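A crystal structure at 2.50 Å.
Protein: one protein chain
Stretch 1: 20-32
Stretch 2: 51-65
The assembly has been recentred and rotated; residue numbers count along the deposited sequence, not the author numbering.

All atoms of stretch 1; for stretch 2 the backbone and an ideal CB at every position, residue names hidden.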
# COMPACT_ATOMS: atom_id res chain seq x y z
N ILE A 20 -8.00 -9.28 20.32
CA ILE A 20 -9.28 -8.88 19.79
C ILE A 20 -9.68 -9.70 18.57
O ILE A 20 -10.72 -9.51 17.95
CB ILE A 20 -9.24 -7.37 19.44
CG1 ILE A 20 -8.08 -7.08 18.51
CG2 ILE A 20 -9.14 -6.56 20.72
CD1 ILE A 20 -7.61 -5.69 18.17
N TYR A 21 -8.83 -10.63 18.15
CA TYR A 21 -9.07 -11.49 17.02
C TYR A 21 -9.31 -12.95 17.39
O TYR A 21 -9.30 -13.85 16.56
CB TYR A 21 -7.89 -11.36 16.03
CG TYR A 21 -7.89 -9.99 15.36
CD1 TYR A 21 -6.87 -9.07 15.59
CD2 TYR A 21 -8.92 -9.61 14.53
CE1 TYR A 21 -6.87 -7.83 14.99
CE2 TYR A 21 -8.94 -8.38 13.93
CZ TYR A 21 -7.91 -7.49 14.16
OH TYR A 21 -7.92 -6.25 13.58
N ASP A 22 -9.44 -13.23 18.68
CA ASP A 22 -9.73 -14.57 19.15
C ASP A 22 -11.16 -14.96 18.75
O ASP A 22 -12.11 -14.41 19.28
CB ASP A 22 -9.58 -14.66 20.66
CG ASP A 22 -9.48 -16.08 21.19
OD1 ASP A 22 -9.14 -16.22 22.39
OD2 ASP A 22 -9.72 -17.04 20.44
N GLY A 23 -11.26 -15.81 17.73
CA GLY A 23 -12.59 -16.21 17.26
C GLY A 23 -12.92 -15.66 15.87
O GLY A 23 -13.88 -16.13 15.25
N HIS A 24 -12.10 -14.73 15.37
CA HIS A 24 -12.34 -14.15 14.06
C HIS A 24 -12.01 -15.16 12.96
O HIS A 24 -10.96 -15.80 12.99
CB HIS A 24 -11.53 -12.87 13.89
CG HIS A 24 -12.10 -11.66 14.52
ND1 HIS A 24 -12.71 -11.70 15.75
CD2 HIS A 24 -12.16 -10.36 14.13
CE1 HIS A 24 -13.13 -10.49 16.11
NE2 HIS A 24 -12.80 -9.66 15.13
N ALA A 25 -12.91 -15.30 11.98
CA ALA A 25 -12.71 -16.22 10.87
C ALA A 25 -12.63 -15.51 9.51
O ALA A 25 -13.28 -14.52 9.18
CB ALA A 25 -13.82 -17.24 10.76
N VAL A 26 -11.81 -16.09 8.63
CA VAL A 26 -11.63 -15.60 7.28
C VAL A 26 -12.48 -16.44 6.34
O VAL A 26 -12.37 -17.67 6.34
CB VAL A 26 -10.14 -15.65 6.83
CG1 VAL A 26 -9.98 -15.37 5.34
CG2 VAL A 26 -9.37 -14.60 7.62
N TYR A 27 -13.32 -15.75 5.57
CA TYR A 27 -14.20 -16.43 4.63
C TYR A 27 -13.79 -16.10 3.20
O TYR A 27 -13.16 -15.07 2.90
CB TYR A 27 -15.65 -16.03 4.88
CG TYR A 27 -16.31 -16.68 6.07
CD1 TYR A 27 -16.26 -16.06 7.32
CD2 TYR A 27 -17.01 -17.88 5.96
CE1 TYR A 27 -16.90 -16.62 8.41
CE2 TYR A 27 -17.62 -18.46 7.06
CZ TYR A 27 -17.56 -17.82 8.28
OH TYR A 27 -18.16 -18.36 9.38
N GLN A 28 -14.13 -16.99 2.28
CA GLN A 28 -13.92 -16.78 0.85
C GLN A 28 -15.28 -16.74 0.16
O GLN A 28 -15.97 -17.76 0.17
CB GLN A 28 -12.98 -17.86 0.34
CG GLN A 28 -12.74 -17.81 -1.15
CD GLN A 28 -12.02 -19.05 -1.67
OE1 GLN A 28 -12.63 -19.79 -2.47
NE2 GLN A 28 -10.79 -19.23 -1.21
N VAL A 29 -15.68 -15.57 -0.32
CA VAL A 29 -16.97 -15.43 -0.98
C VAL A 29 -16.81 -15.54 -2.49
O VAL A 29 -15.97 -14.87 -3.05
CB VAL A 29 -17.68 -14.11 -0.63
CG1 VAL A 29 -17.78 -14.08 0.90
CG2 VAL A 29 -16.98 -12.85 -1.09
N ASP A 30 -17.57 -16.43 -3.12
CA ASP A 30 -17.55 -16.70 -4.54
C ASP A 30 -18.84 -16.22 -5.15
O ASP A 30 -19.86 -16.84 -4.89
CB ASP A 30 -17.38 -18.19 -4.84
CG ASP A 30 -16.17 -18.79 -4.16
OD1 ASP A 30 -15.21 -19.05 -4.90
OD2 ASP A 30 -16.21 -18.97 -2.92
N VAL A 31 -18.77 -15.14 -5.93
CA VAL A 31 -19.94 -14.58 -6.60
C VAL A 31 -19.99 -15.04 -8.05
O VAL A 31 -18.97 -15.13 -8.71
CB VAL A 31 -19.98 -13.03 -6.51
CG1 VAL A 31 -20.21 -12.62 -5.05
CG2 VAL A 31 -18.70 -12.44 -7.07
N ALA A 32 -21.19 -15.31 -8.54
CA ALA A 32 -21.38 -15.79 -9.91
C ALA A 32 -21.67 -14.66 -10.88
O ALA A 32 -21.20 -14.70 -12.01
CB ALA A 32 -22.56 -16.76 -9.95
N UNK A 51 -13.05 -6.24 4.70
CA UNK A 51 -12.89 -6.79 3.36
C UNK A 51 -11.46 -6.73 2.87
O UNK A 51 -10.93 -5.65 2.53
CB UNK A 51 -13.80 -6.05 2.38
N UNK A 52 -10.77 -7.85 2.92
CA UNK A 52 -9.38 -7.94 2.43
C UNK A 52 -9.32 -7.84 0.91
O UNK A 52 -8.45 -7.17 0.39
CB UNK A 52 -8.74 -9.25 2.89
N UNK A 53 -10.28 -8.48 0.21
CA UNK A 53 -10.32 -8.43 -1.25
C UNK A 53 -11.75 -8.55 -1.74
O UNK A 53 -12.52 -9.36 -1.24
CB UNK A 53 -9.46 -9.54 -1.86
N UNK A 54 -12.13 -7.72 -2.70
CA UNK A 54 -13.48 -7.74 -3.24
C UNK A 54 -13.79 -8.98 -4.07
O UNK A 54 -13.02 -9.51 -4.87
CB UNK A 54 -13.71 -6.49 -4.09
N UNK A 55 -15.00 -9.49 -3.94
CA UNK A 55 -15.51 -10.59 -4.74
C UNK A 55 -15.91 -10.13 -6.15
O UNK A 55 -16.57 -9.12 -6.30
CB UNK A 55 -16.71 -11.23 -4.04
N UNK A 56 -15.50 -10.90 -7.16
CA UNK A 56 -15.89 -10.66 -8.54
C UNK A 56 -15.91 -11.99 -9.25
O UNK A 56 -15.08 -12.84 -8.94
CB UNK A 56 -14.95 -9.68 -9.23
N UNK A 57 -16.83 -12.20 -10.20
CA UNK A 57 -16.87 -13.44 -10.97
C UNK A 57 -15.53 -13.83 -11.58
O UNK A 57 -14.91 -13.05 -12.29
CB UNK A 57 -17.91 -13.31 -12.08
N UNK A 58 -15.02 -14.99 -11.18
CA UNK A 58 -13.74 -15.49 -11.64
C UNK A 58 -12.58 -15.32 -10.66
O UNK A 58 -11.49 -15.87 -10.81
CB UNK A 58 -13.38 -14.79 -12.95
N UNK A 59 -12.78 -14.51 -9.62
CA UNK A 59 -11.73 -14.32 -8.62
C UNK A 59 -12.36 -13.96 -7.28
O UNK A 59 -12.60 -12.81 -6.97
CB UNK A 59 -10.75 -13.23 -9.06
N UNK A 60 -12.69 -14.97 -6.48
CA UNK A 60 -13.33 -14.83 -5.18
C UNK A 60 -12.59 -13.95 -4.19
O UNK A 60 -11.36 -13.83 -4.23
CB UNK A 60 -13.52 -16.22 -4.56
N UNK A 61 -13.31 -13.24 -3.34
CA UNK A 61 -12.68 -12.33 -2.41
C UNK A 61 -12.59 -12.90 -1.02
O UNK A 61 -13.08 -14.00 -0.76
CB UNK A 61 -13.44 -11.00 -2.38
N UNK A 62 -11.85 -12.22 -0.16
CA UNK A 62 -11.66 -12.64 1.22
C UNK A 62 -12.14 -11.56 2.21
O UNK A 62 -11.92 -10.37 2.00
CB UNK A 62 -10.19 -12.97 1.47
N UNK A 63 -12.82 -12.03 3.27
CA UNK A 63 -13.31 -11.08 4.28
C UNK A 63 -13.11 -11.62 5.69
O UNK A 63 -13.30 -12.82 5.93
CB UNK A 63 -14.79 -10.77 4.05
N UNK A 64 -12.66 -10.73 6.60
CA UNK A 64 -12.49 -11.11 8.00
C UNK A 64 -13.75 -10.87 8.81
O UNK A 64 -14.23 -9.75 8.87
CB UNK A 64 -11.32 -10.34 8.62
N UNK A 65 -14.37 -11.90 9.33
CA UNK A 65 -15.64 -11.82 10.04
C UNK A 65 -15.51 -12.16 11.52
O UNK A 65 -15.00 -13.20 11.94
CB UNK A 65 -16.66 -12.76 9.39

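Position 51 is out of reach of stretch 1. It is Val51.

At 52 the ideal CB has nothing of stretch 1 within 5.5 Å, but CA-to-CB points toward it. A long apolar side chain could reach Val26. Trp52 does: Trp52 CH2 lies 3.4 Å from Val26 CG2.

Positions 53 and 54 are unconstrained by stretch 1. They are Ser53, where Ser53 OG accepts a hydrogen bond from the backbone N of 62 (2.7 Å), and Asp54, whose CA-to-CB points away.

At 55 CA-to-CB points toward stretch 1. The ideal CB is already 3.4 Å from Val29 CG2 and 3.8 Å from Val31 CG2. A small apolar residue suits. Ala55 fills the place with its methyl group.

At 56 CA-to-CB points away, so many residues would fit. Val56 contributes its backbone: water 1 accepts from Val31 N (2.9 Å) and donates to Val56 O (3.0 Å).

Position 57 is the second residue of a type II turn, with phi -51°. CA-to-CB runs sideways past the carbonyls of Val31 and Ala32. Proline suits that phi. Pro57 CD is 3.8 Å from Val31 CG2.

At 58 phi is positive (102°), and a CB would jam against the preceding carbonyl O. Glycine is called for, and Gly58 is found.

At 59 CA-to-CB points away; many residues would do. It is Arg59.

At 60 CA-to-CB points toward stretch 1, and the ideal CB is tight against Val29 O (3.2 Å). A compact side chain suits, and phi -56° permits proline. Pro60 lies beside Gln28 and Asp30, with Pro60 CG 3.3 Å from Asp30 OD1.

Position 61 pairs with Val29. An ideal CB would clash with Ser53 O at 2.2 Å, so glycine is favoured. Gly61 N donates to Val29 O and Gly61 O accepts from Val29 N, both at 3.1 Å.

Position 62 is opposite Gln28 in a non-hydrogen-bonded pair, with Val26 on the same face. A long side chain could pass both. Lys62 CD is 4.3 Å from Val26 CG1.

Position 63 shares a face with Tyr27 and Val29. Apolar, beta-branched residues suit. Val63 CG1 is 4.1 Å from Tyr27 CB and 4.2 Å from Val29 CG1.

Position 64 joins Val26 on the other face, near the Tyr21 ring. A longer apolar side chain fits. Leu64 CD1 is 3.6 Å from Val26 CG2 and Leu64 CD2 3.8 Å from Tyr21 CE2.

At 65 the ideal CB is 3.9 Å from Tyr27 CD1, so an apolar residue suits. Val65 CG2 is 3.6 Å from Tyr27 CD1. Val65 N donates a hydrogen bond to Ala25 O (2.8 Å).

Stretch 2 51-65: VWSDAVPGRPGKVLV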
# COMPACT_ATOMS: atom_id res chain seq x y z
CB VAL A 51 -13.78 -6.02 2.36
CG1 VAL A 51 -13.65 -6.61 0.96
CG2 VAL A 51 -15.22 -6.05 2.85
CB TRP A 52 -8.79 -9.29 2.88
CG TRP A 52 -8.56 -9.39 4.34
CD1 TRP A 52 -8.87 -8.45 5.30
CD2 TRP A 52 -7.99 -10.49 5.07
NE1 TRP A 52 -8.52 -8.90 6.55
CE2 TRP A 52 -7.98 -10.16 6.42
CE3 TRP A 52 -7.48 -11.73 4.67
CZ2 TRP A 52 -7.46 -11.01 7.40
CZ3 TRP A 52 -6.97 -12.60 5.66
CH2 TRP A 52 -6.97 -12.22 7.02
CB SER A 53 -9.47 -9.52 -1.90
OG SER A 53 -9.82 -10.77 -1.30
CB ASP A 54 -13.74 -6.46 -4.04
CG ASP A 54 -13.94 -5.23 -3.14
OD1 ASP A 54 -13.02 -4.38 -3.10
OD2 ASP A 54 -15.03 -5.19 -2.52
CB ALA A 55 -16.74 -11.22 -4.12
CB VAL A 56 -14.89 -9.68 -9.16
CG1 VAL A 56 -13.62 -10.39 -9.64
CG2 VAL A 56 -15.51 -8.85 -10.26
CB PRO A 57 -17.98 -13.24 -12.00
CG PRO A 57 -18.86 -12.18 -11.39
CD PRO A 57 -17.90 -11.27 -10.62
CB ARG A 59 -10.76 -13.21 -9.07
CG ARG A 59 -9.49 -13.12 -8.22
CD ARG A 59 -8.55 -12.00 -8.68
NE ARG A 59 -9.13 -10.68 -8.41
CZ ARG A 59 -9.63 -9.87 -9.34
NH1 ARG A 59 -9.62 -10.22 -10.63
NH2 ARG A 59 -10.14 -8.69 -9.04
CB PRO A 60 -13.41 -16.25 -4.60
CG PRO A 60 -12.58 -17.11 -5.45
CD PRO A 60 -12.49 -16.41 -6.79
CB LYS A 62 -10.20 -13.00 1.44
CG LYS A 62 -9.79 -14.28 0.75
CD LYS A 62 -8.53 -14.91 1.32
CE LYS A 62 -8.09 -16.07 0.44
NZ LYS A 62 -6.69 -16.55 0.64
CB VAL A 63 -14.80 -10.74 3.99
CG1 VAL A 63 -15.61 -12.02 3.83
CG2 VAL A 63 -15.43 -9.77 4.97
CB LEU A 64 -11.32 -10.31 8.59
CG LEU A 64 -10.93 -10.65 10.04
CD1 LEU A 64 -10.37 -12.06 10.04
CD2 LEU A 64 -9.94 -9.61 10.50
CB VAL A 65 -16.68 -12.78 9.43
CG1 VAL A 65 -18.00 -12.73 10.24
CG2 VAL A 65 -16.82 -12.59 7.91
O HOH W 1 -16.09 -14.93 -6.99
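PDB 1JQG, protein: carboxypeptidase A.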